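Local coordinates for protein iron-containing alcohol dehydrogenase (Ralstonia eutropha, PDB 3JZD) that probably reduces maleylacetate to 3-oxoadipate with NADH or NADPH, working as a homodimer of the iron-containing alcohol dehydrogenase family, at residues A281-R284 and R285-A289; P343-A346 and L347-A351; G315-E318 and E319-D322; D187-P190 and V191-L194. All coordinates share one frame; numbering follows the deposited sequence.

In the fold
All four contacts are local turns of the helical C-terminal region and form two touching pairs. Contact 4 starts helix 190-212 and is the buried one, partly against the second subunit; contact 1, partly buried, ends helix 277-287 and meets it where Arg282 NH2 packs on Ser193 O. Contacts 2 and 3, also partly buried and centred about 11 Å apart, bring successive helices 341-353 and 321-328 together. Their chemistry follows place: a side-chain amide caps a helix start in contact 4, a Schellman motif closes a helix end in contact 1, while contacts 2 and 3 carry arginine grips on an amide and a carboxylate, each beside an apolar patch turned inward.

Contact 1. Residues A281-R284 and R285-A289; sequences ARIR and RATGA
Arg285 reaches back along its own helix toward Ala281 and Arg282. Arg285 CB lies 3.5 Å from Ala281 O, the carbonyl that also accepts the Arg285 N-H. With CG anti to the backbone N (chi1 -175°), the aliphatic chain runs beside that of Arg282, both pointing the same way, until a bend at chi3 turns the guanidinium. NE then forms a salt bridge with Glu197 of helix 190-212, and Arg285 NH2 stops 4.0 Å from Arg282 NE. The two guanidinium planes stand 75° apart, and Arg282 NE reaches the other oxygen of the same carboxylate, which is thus shared by both arginines and probably eases, without cancelling, the repulsion between them. One turn further on, helix 277-287 closes in a Schellman motif. Gly288 takes a positive phi of 71°, Ala289 N donates to Arg284 O at 2.9 Å, and a weak bond joins Gly288 N to Arg285 O. This reversal lays Ala289 CB 3.6 Å from Arg284 CB, while the Arg284 guanidinium extends to the carbonyls of Gly290 and Gln292. Thr287 OG1 sits 2.9 Å from Ile283 O and 3.1 Å from Arg284 O; its single proton could serve either carbonyl. On the buried side, Thr287 CG2 comes 4.2 Å from Ile283 CG2, and both side chains pack on Ile200 of helix 190-212 and on helix 294-304.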
loop_
_atom_site.group_PDB
_atom_site.type_symbol
_atom_site.label_atom_id
_atom_site.label_comp_id
_atom_site.label_asym_id
_atom_site.label_seq_id
_atom_site.Cartn_x
_atom_site.Cartn_y
_atom_site.Cartn_z
ATOM N N ALA A 281 18.849 11.948 -2.018
ATOM C CA ALA A 281 18.053 12.996 -2.645
ATOM C C ALA A 281 16.540 12.912 -2.302
ATOM O O ALA A 281 15.872 13.928 -2.184
ATOM C CB ALA A 281 18.284 13.040 -4.185
ATOM N N ARG A 282 15.999 11.710 -2.174
ATOM C CA ARG A 282 14.611 11.537 -1.777
ATOM C C ARG A 282 14.438 11.863 -0.304
ATOM O O ARG A 282 13.457 12.481 0.071
ATOM C CB ARG A 282 14.079 10.136 -2.098
ATOM C CG ARG A 282 14.044 9.879 -3.607
ATOM C CD ARG A 282 13.489 8.559 -4.015
ATOM N NE ARG A 282 12.046 8.461 -3.752
ATOM C CZ ARG A 282 11.279 7.466 -4.191
ATOM N NH1 ARG A 282 11.830 6.478 -4.898
ATOM N NH2 ARG A 282 9.967 7.464 -3.936
ATOM N N ILE A 283 15.390 11.488 0.539
ATOM C CA ILE A 283 15.263 11.844 1.932
ATOM C C ILE A 283 15.337 13.371 2.099
ATOM O O ILE A 283 14.608 13.946 2.901
ATOM C CB ILE A 283 16.317 11.170 2.760
ATOM C CG1 ILE A 283 16.065 9.642 2.782
ATOM C CG2 ILE A 283 16.351 11.796 4.154
ATOM C CD1 ILE A 283 17.274 8.853 3.343
ATOM N N ARG A 284 16.211 14.013 1.335
ATOM C CA ARG A 284 16.392 15.471 1.383
ATOM C C ARG A 284 15.137 16.208 0.960
ATOM O O ARG A 284 14.708 17.147 1.643
ATOM C CB ARG A 284 17.566 15.891 0.519
ATOM C CG ARG A 284 18.883 15.459 1.152
ATOM C CD ARG A 284 20.098 15.582 0.224
ATOM N NE ARG A 284 20.146 16.875 -0.447
ATOM C CZ ARG A 284 20.294 17.066 -1.759
ATOM N NH1 ARG A 284 20.491 16.052 -2.606
ATOM N NH2 ARG A 284 20.268 18.302 -2.220
ATOM N N ARG A 285 14.536 15.748 -0.137
ATOM C CA ARG A 285 13.291 16.324 -0.640
ATOM C C ARG A 285 12.202 16.185 0.407
ATOM O O ARG A 285 11.465 17.125 0.648
ATOM C CB ARG A 285 12.863 15.622 -1.926
ATOM C CG ARG A 285 11.641 16.215 -2.591
ATOM C CD ARG A 285 11.401 15.633 -3.987
ATOM N NE ARG A 285 11.181 14.185 -3.956
ATOM C CZ ARG A 285 11.083 13.400 -5.035
ATOM N NH1 ARG A 285 11.182 13.913 -6.261
ATOM N NH2 ARG A 285 10.893 12.087 -4.899
ATOM N N ALA A 286 12.092 15.016 1.035
ATOM C CA ALA A 286 11.028 14.797 2.003
ATOM C C ALA A 286 11.237 15.583 3.331
ATOM O O ALA A 286 10.284 15.857 4.058
ATOM C CB ALA A 286 10.865 13.286 2.259
ATOM N N THR A 287 12.478 15.922 3.655
ATOM C CA THR A 287 12.788 16.663 4.882
ATOM C C THR A 287 12.967 18.173 4.651
ATOM O O THR A 287 13.153 18.932 5.591
ATOM C CB THR A 287 14.077 16.133 5.542
ATOM O OG1 THR A 287 15.139 16.187 4.604
ATOM C CG2 THR A 287 13.915 14.686 6.043
ATOM N N GLY A 288 12.864 18.621 3.405
ATOM C CA GLY A 288 13.008 20.039 3.096
ATOM C C GLY A 288 14.428 20.531 3.252
ATOM O O GLY A 288 14.653 21.698 3.534
ATOM N N ALA A 289 15.375 19.636 2.995
ATOM C CA ALA A 289 16.794 19.862 3.149
ATOM C C ALA A 289 17.381 20.895 2.186
ATOM O O ALA A 289 18.419 21.512 2.490
ATOM C CB ALA A 289 17.499 18.530 2.960
#

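Contact 2. Residues P343-A346 and L347-A351; sequences PIRA and LLQAA
Helix 341-353, in the helical C-terminal region of the iron-containing alcohol dehydrogenase fold, carries on one flank an i to i+4 pairing of Arg345 with Gln349. Arg345 NH1 donates to Gln349 OE1 at 2.8 Å with an N-H...O angle of 156°. The nitrogen lies in the amide carbonyl plane, on a lone pair, and the oxygen lies close to the guanidinium plane. A second, weak bond runs from Arg345 NH2 to Gln349 OE1 at 3.3 Å, so one oxygen takes two N-H groups of one guanidinium. The two flat groups are only 25° from coplanar. Both chains leave the backbone with CG anti to N and bend at chi2, 65° in Arg345, which folds the arginine end forward over the next turn.

Beneath, routine helix bonds link Pro343 O to Leu347 N and Ile344 O to Leu348 N. The inward flank is apolar: Ile344 CG2 meets Leu348 CD1 at 4.0 Å, and Ile344 CD1 approaches Leu347 CD1 at 4.3 Å. Leu347 continues onto Leu241 and Leu245 of helix 241-253, whereas Leu348 rests on Ala325 of helix 321-328.

Beyond the pair, Arg345 NE forms a salt bridge with Asp322, and Gln349 NE2 donates to Glu353 and probably to Glu318. Both ends of the amide thus have a say in which way it is turned: OE1 accepts from the guanidinium while NE2 donates to carboxylates.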
loop_
_atom_site.group_PDB
_atom_site.type_symbol
_atom_site.label_atom_id
_atom_site.label_comp_id
_atom_site.label_asym_id
_atom_site.label_seq_id
_atom_site.Cartn_x
_atom_site.Cartn_y
_atom_site.Cartn_z
ATOM N N PRO A 343 36.219 3.042 9.514
ATOM C CA PRO A 343 35.125 3.976 9.330
ATOM C C PRO A 343 33.931 3.707 10.285
ATOM O O PRO A 343 33.244 4.629 10.632
ATOM C CB PRO A 343 34.747 3.804 7.860
ATOM C CG PRO A 343 35.208 2.388 7.492
ATOM C CD PRO A 343 36.474 2.226 8.314
ATOM N N ILE A 344 33.704 2.472 10.713
ATOM C CA ILE A 344 32.641 2.217 11.720
ATOM C C ILE A 344 33.032 2.818 13.064
ATOM O O ILE A 344 32.196 3.432 13.744
ATOM C CB ILE A 344 32.290 0.713 11.899
ATOM C CG1 ILE A 344 31.428 0.248 10.720
ATOM C CG2 ILE A 344 31.552 0.452 13.255
ATOM C CD1 ILE A 344 30.035 0.858 10.637
ATOM N N ARG A 345 34.306 2.677 13.422
ATOM C CA ARG A 345 34.791 3.243 14.668
ATOM C C ARG A 345 34.696 4.783 14.647
ATOM O O ARG A 345 34.413 5.395 15.665
ATOM C CB ARG A 345 36.227 2.806 14.945
ATOM C CG ARG A 345 36.758 3.421 16.241
ATOM C CD ARG A 345 35.976 2.887 17.426
ATOM N NE ARG A 345 36.505 3.379 18.681
ATOM C CZ ARG A 345 36.241 4.585 19.174
ATOM N NH1 ARG A 345 35.484 5.454 18.490
ATOM N NH2 ARG A 345 36.758 4.946 20.336
ATOM N N ALA A 346 34.938 5.399 13.492
ATOM C CA ALA A 346 34.832 6.866 13.337
ATOM C C ALA A 346 33.342 7.318 13.373
ATOM O O ALA A 346 33.025 8.396 13.893
ATOM C CB ALA A 346 35.509 7.325 11.997
ATOM N N LEU A 347 32.446 6.483 12.823
ATOM C CA LEU A 347 31.006 6.758 12.873
ATOM C C LEU A 347 30.627 6.814 14.332
ATOM O O LEU A 347 29.990 7.743 14.772
ATOM C CB LEU A 347 30.198 5.640 12.190
ATOM C CG LEU A 347 28.653 5.650 12.192
ATOM C CD1 LEU A 347 28.099 4.617 11.179
ATOM C CD2 LEU A 347 28.050 5.419 13.657
ATOM N N LEU A 348 31.040 5.808 15.078
ATOM C CA LEU A 348 30.723 5.717 16.501
ATOM C C LEU A 348 31.263 6.880 17.334
ATOM O O LEU A 348 30.605 7.330 18.280
ATOM C CB LEU A 348 31.264 4.392 17.039
ATOM C CG LEU A 348 30.457 3.154 16.666
ATOM C CD1 LEU A 348 31.216 1.897 16.976
ATOM C CD2 LEU A 348 29.143 3.183 17.412
ATOM N N GLN A 349 32.459 7.370 16.994
ATOM C CA GLN A 349 33.068 8.454 17.741
ATOM C C GLN A 349 32.238 9.738 17.509
ATOM O O GLN A 349 31.969 10.499 18.444
ATOM C CB GLN A 349 34.500 8.697 17.286
ATOM C CG GLN A 349 35.243 9.721 18.132
ATOM C CD GLN A 349 35.478 9.205 19.539
ATOM O OE1 GLN A 349 35.691 8.006 19.735
ATOM N NE2 GLN A 349 35.448 10.086 20.509
ATOM N N ALA A 350 31.880 9.983 16.248
ATOM C CA ALA A 350 31.071 11.151 15.872
ATOM C C ALA A 350 29.673 11.121 16.521
ATOM O O ALA A 350 29.164 12.143 16.956
ATOM C CB ALA A 350 30.957 11.264 14.314
ATOM N N ALA A 351 29.074 9.952 16.566
ATOM C CA ALA A 351 27.777 9.744 17.224
ATOM C C ALA A 351 27.919 9.991 18.741
ATOM O O ALA A 351 27.042 10.639 19.362
ATOM C CB ALA A 351 27.256 8.303 16.973
#

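Contact 3. Residues G315-E318 and E319-D322; sequences GMRE and EDLD
Two i to i+3 backbone bonds, Asp320 N to Arg317 O at 3.0 Å and Leu321 N to Glu318 O at 3.2 Å, define the short 3-10 turn that leads into helix 321-328. Across this turn Arg317 grips Asp320 side-on, in a salt bridge using one nitrogen for each carboxylate oxygen. Arg317 NE reaches Asp320 OD2 at 3.0 Å; the oxygen lies near the guanidinium plane, but the nitrogen stands 51° out of the carboxylate plane. Arg317 NH2 meets Asp320 OD1 at 2.9 Å from the syn side, tilted out of the carboxylate plane, in a more bent bond (132°). The flat groups are therefore twisted, 65° apart. A water that accepts from Arg317 N donates to Asp320 OD2, giving that oxygen a second partner.

Met316, present as selenomethionine, packs against Leu321 on the inner side: bent at chi2, it brings Met316 CE 3.6 Å from Asp320 CB and 3.7 Å from Leu321 CD2. The same side chain packs on Leu249 and Phe253 of helix 241-253. Leu321 also faces helix 341-353, touching Tyr352. A second water accepts from Asp322 N and donates at 2.9 Å to Glu318 O, the carbonyl already bonded to Leu321 N.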
loop_
_atom_site.group_PDB
_atom_site.type_symbol
_atom_site.label_atom_id
_atom_site.label_comp_id
_atom_site.label_asym_id
_atom_site.label_seq_id
_atom_site.Cartn_x
_atom_site.Cartn_y
_atom_site.Cartn_z
ATOM N N GLY A 315 24.022 7.737 28.034
ATOM C CA GLY A 315 24.589 6.611 28.788
ATOM C C GLY A 315 25.555 5.681 28.092
ATOM O O GLY A 315 25.721 4.543 28.538
HETATM N N MSE A 316 26.164 6.119 27.000
HETATM C CA MSE A 316 27.157 5.296 26.329
HETATM C C MSE A 316 28.481 5.702 26.953
HETATM O O MSE A 316 28.761 6.890 27.040
HETATM C CB MSE A 316 27.204 5.606 24.845
HETATM C CG MSE A 316 28.222 4.808 24.027
HETATM SE SE MSE A 316 27.771 2.893 24.054
HETATM C CE MSE A 316 29.399 2.188 23.151
ATOM N N ARG A 317 29.284 4.743 27.419
ATOM C CA ARG A 317 30.629 5.081 27.893
ATOM C C ARG A 317 31.568 5.237 26.675
ATOM O O ARG A 317 31.589 4.375 25.766
ATOM C CB ARG A 317 31.176 3.987 28.805
ATOM C CG ARG A 317 30.323 3.727 30.044
ATOM C CD ARG A 317 31.060 2.855 31.046
ATOM N NE ARG A 317 31.453 1.575 30.475
ATOM C CZ ARG A 317 32.457 0.826 30.944
ATOM N NH1 ARG A 317 33.176 1.249 31.975
ATOM N NH2 ARG A 317 32.777 -0.338 30.372
ATOM N N GLU A 318 32.352 6.310 26.651
ATOM C CA GLU A 318 33.309 6.484 25.576
ATOM C C GLU A 318 34.266 5.269 25.508
ATOM O O GLU A 318 34.692 4.846 24.452
ATOM C CB GLU A 318 34.167 7.719 25.786
ATOM C CG GLU A 318 35.076 7.977 24.575
ATOM C CD GLU A 318 35.784 9.325 24.580
ATOM O OE1 GLU A 318 35.778 10.041 25.618
ATOM O OE2 GLU A 318 36.348 9.689 23.509
ATOM N N GLU A 319 34.539 4.710 26.664
ATOM C CA GLU A 319 35.444 3.588 26.813
ATOM C C GLU A 319 34.913 2.279 26.222
ATOM O O GLU A 319 35.628 1.323 26.213
ATOM C CB GLU A 319 35.738 3.371 28.314
ATOM C CG GLU A 319 36.382 4.608 29.019
ATOM C CD GLU A 319 35.410 5.673 29.547
ATOM O OE1 GLU A 319 34.181 5.571 29.326
ATOM O OE2 GLU A 319 35.909 6.629 30.195
ATOM N N ASP A 320 33.660 2.244 25.793
ATOM C CA ASP A 320 33.041 1.069 25.187
ATOM C C ASP A 320 32.928 1.148 23.658
ATOM O O ASP A 320 32.427 0.223 23.028
ATOM C CB ASP A 320 31.618 0.913 25.726
ATOM C CG ASP A 320 31.563 0.318 27.098
ATOM O OD1 ASP A 320 32.521 -0.384 27.449
ATOM O OD2 ASP A 320 30.535 0.512 27.802
ATOM N N LEU A 321 33.373 2.253 23.071
ATOM C CA LEU A 321 33.251 2.452 21.648
ATOM C C LEU A 321 34.107 1.464 20.887
ATOM O O LEU A 321 33.650 0.925 19.881
ATOM C CB LEU A 321 33.572 3.908 21.266
ATOM C CG LEU A 321 32.622 5.011 21.816
ATOM C CD1 LEU A 321 33.229 6.424 21.511
ATOM C CD2 LEU A 321 31.167 4.907 21.296
ATOM N N ASP A 322 35.321 1.175 21.375
ATOM C CA ASP A 322 36.148 0.188 20.720
ATOM C C ASP A 322 35.401 -1.153 20.663
ATOM O O ASP A 322 35.399 -1.802 19.609
ATOM C CB ASP A 322 37.473 -0.040 21.433
ATOM C CG ASP A 322 38.405 1.183 21.418
ATOM O OD1 ASP A 322 38.365 2.029 20.482
ATOM O OD2 ASP A 322 39.208 1.263 22.381
HETATM O O HOH W 1 28.507 2.088 27.293
HETATM O O HOH W 2 36.611 3.020 23.244
#

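Contact 4. Residues D187-P190 and V191-L194; sequences DANP and VMSL
Asn189 caps the start of helix 190-212, its side-chain oxygen folding over the first-turn amides of Val191 and Met192. The capping bonds are unequal. Met192 N points almost straight at Asn189 OD1, at 2.9 Å with an N-H...O angle of 177°, although it stands 36° above the plane of the side-chain amide. Val191 N approaches Asn189 OD1 at 3.0 Å but strongly bent, and this bond is weak. The cap depends on a chi1 of 74°, which places CG between the backbone N and the carbonyl carbon, from where OD1 reaches the two amides. Pro190, which has no N-H to offer, takes the first helical position.

Regular main-chain bonds begin at once: Ser193 N donates to Asn189 O at 2.8 Å, and Leu194 N to Pro190 O at 2.9 Å. A water then ties the incoming loop to the first turn, accepting from Asn189 N at 3.2 Å and hydrogen-bonding to Ser193 OG at 2.7 Å.

Other side-chain contacts include van der Waals packing: Asn189 ND2 lies 3.4 Å from Met192 CG, before the selenomethionine chain bends at chi2 and leads away from the cap.

Around this helix start, strand 8-19 supplies Phe8 against Asn189 and Pro190, and Tyr10 against Val191 and Met192. The second subunit of the homodimer packs its Tyr225 on Pro190, its Trp228 on Val191 and its Glu198 on Leu194, which places the capped turn at the dimer interface.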
loop_
_atom_site.group_PDB
_atom_site.type_symbol
_atom_site.label_atom_id
_atom_site.label_comp_id
_atom_site.label_asym_id
_atom_site.label_seq_id
_atom_site.Cartn_x
_atom_site.Cartn_y
_atom_site.Cartn_z
ATOM N N ASP A 187 16.191 -4.894 -1.354
ATOM C CA ASP A 187 14.914 -5.323 -1.960
ATOM C C ASP A 187 13.893 -4.181 -2.024
ATOM O O ASP A 187 12.670 -4.374 -1.954
ATOM C CB ASP A 187 14.345 -6.553 -1.228
ATOM C CG ASP A 187 14.113 -6.318 0.263
ATOM O OD1 ASP A 187 14.701 -5.372 0.849
ATOM O OD2 ASP A 187 13.333 -7.100 0.851
ATOM N N ALA A 188 14.425 -2.981 -2.182
ATOM C CA ALA A 188 13.632 -1.798 -2.350
ATOM C C ALA A 188 12.672 -1.994 -3.502
ATOM O O ALA A 188 12.998 -2.680 -4.475
ATOM C CB ALA A 188 14.553 -0.613 -2.664
ATOM N N ASN A 189 11.456 -1.464 -3.369
ATOM C CA ASN A 189 10.547 -1.418 -4.506
ATOM C C ASN A 189 9.818 -0.044 -4.535
ATOM O O ASN A 189 9.772 0.676 -3.514
ATOM C CB ASN A 189 9.609 -2.627 -4.527
ATOM C CG ASN A 189 8.546 -2.553 -3.488
ATOM O OD1 ASN A 189 7.739 -1.626 -3.493
ATOM N ND2 ASN A 189 8.515 -3.543 -2.589
ATOM N N PRO A 190 9.241 0.328 -5.710
ATOM C CA PRO A 190 8.627 1.661 -5.888
ATOM C C PRO A 190 7.478 1.988 -4.969
ATOM O O PRO A 190 7.253 3.158 -4.623
ATOM C CB PRO A 190 8.166 1.649 -7.348
ATOM C CG PRO A 190 9.014 0.575 -7.999
ATOM C CD PRO A 190 9.319 -0.435 -6.962
ATOM N N VAL A 191 6.725 0.970 -4.574
ATOM C CA VAL A 191 5.583 1.214 -3.720
ATOM C C VAL A 191 6.064 1.464 -2.298
ATOM O O VAL A 191 5.658 2.415 -1.646
ATOM C CB VAL A 191 4.553 0.086 -3.840
ATOM C CG1 VAL A 191 3.476 0.320 -2.895
ATOM C CG2 VAL A 191 4.007 0.040 -5.324
HETATM N N MSE A 192 6.970 0.629 -1.824
HETATM C CA MSE A 192 7.553 0.830 -0.504
HETATM C C MSE A 192 8.287 2.205 -0.459
HETATM O O MSE A 192 8.199 2.957 0.534
HETATM C CB MSE A 192 8.478 -0.335 -0.164
HETATM C CG MSE A 192 7.731 -1.621 0.102
HETATM SE SE MSE A 192 6.790 -1.537 1.815
HETATM C CE MSE A 192 5.241 -2.637 1.374
ATOM N N SER A 193 8.980 2.540 -1.533
ATOM C CA SER A 193 9.676 3.811 -1.587
ATOM C C SER A 193 8.753 5.015 -1.591
ATOM O O SER A 193 9.074 6.029 -0.978
ATOM C CB SER A 193 10.613 3.829 -2.792
ATOM O OG SER A 193 11.618 2.868 -2.529
ATOM N N LEU A 194 7.610 4.903 -2.292
ATOM C CA LEU A 194 6.598 5.926 -2.275
ATOM C C LEU A 194 6.082 6.150 -0.846
ATOM O O LEU A 194 5.925 7.296 -0.394
ATOM C CB LEU A 194 5.460 5.539 -3.212
ATOM C CG LEU A 194 4.335 6.507 -3.532
ATOM C CD1 LEU A 194 4.783 7.676 -4.453
ATOM C CD2 LEU A 194 3.171 5.703 -4.188
HETATM O O HOH W 3 11.774 0.664 -0.993
#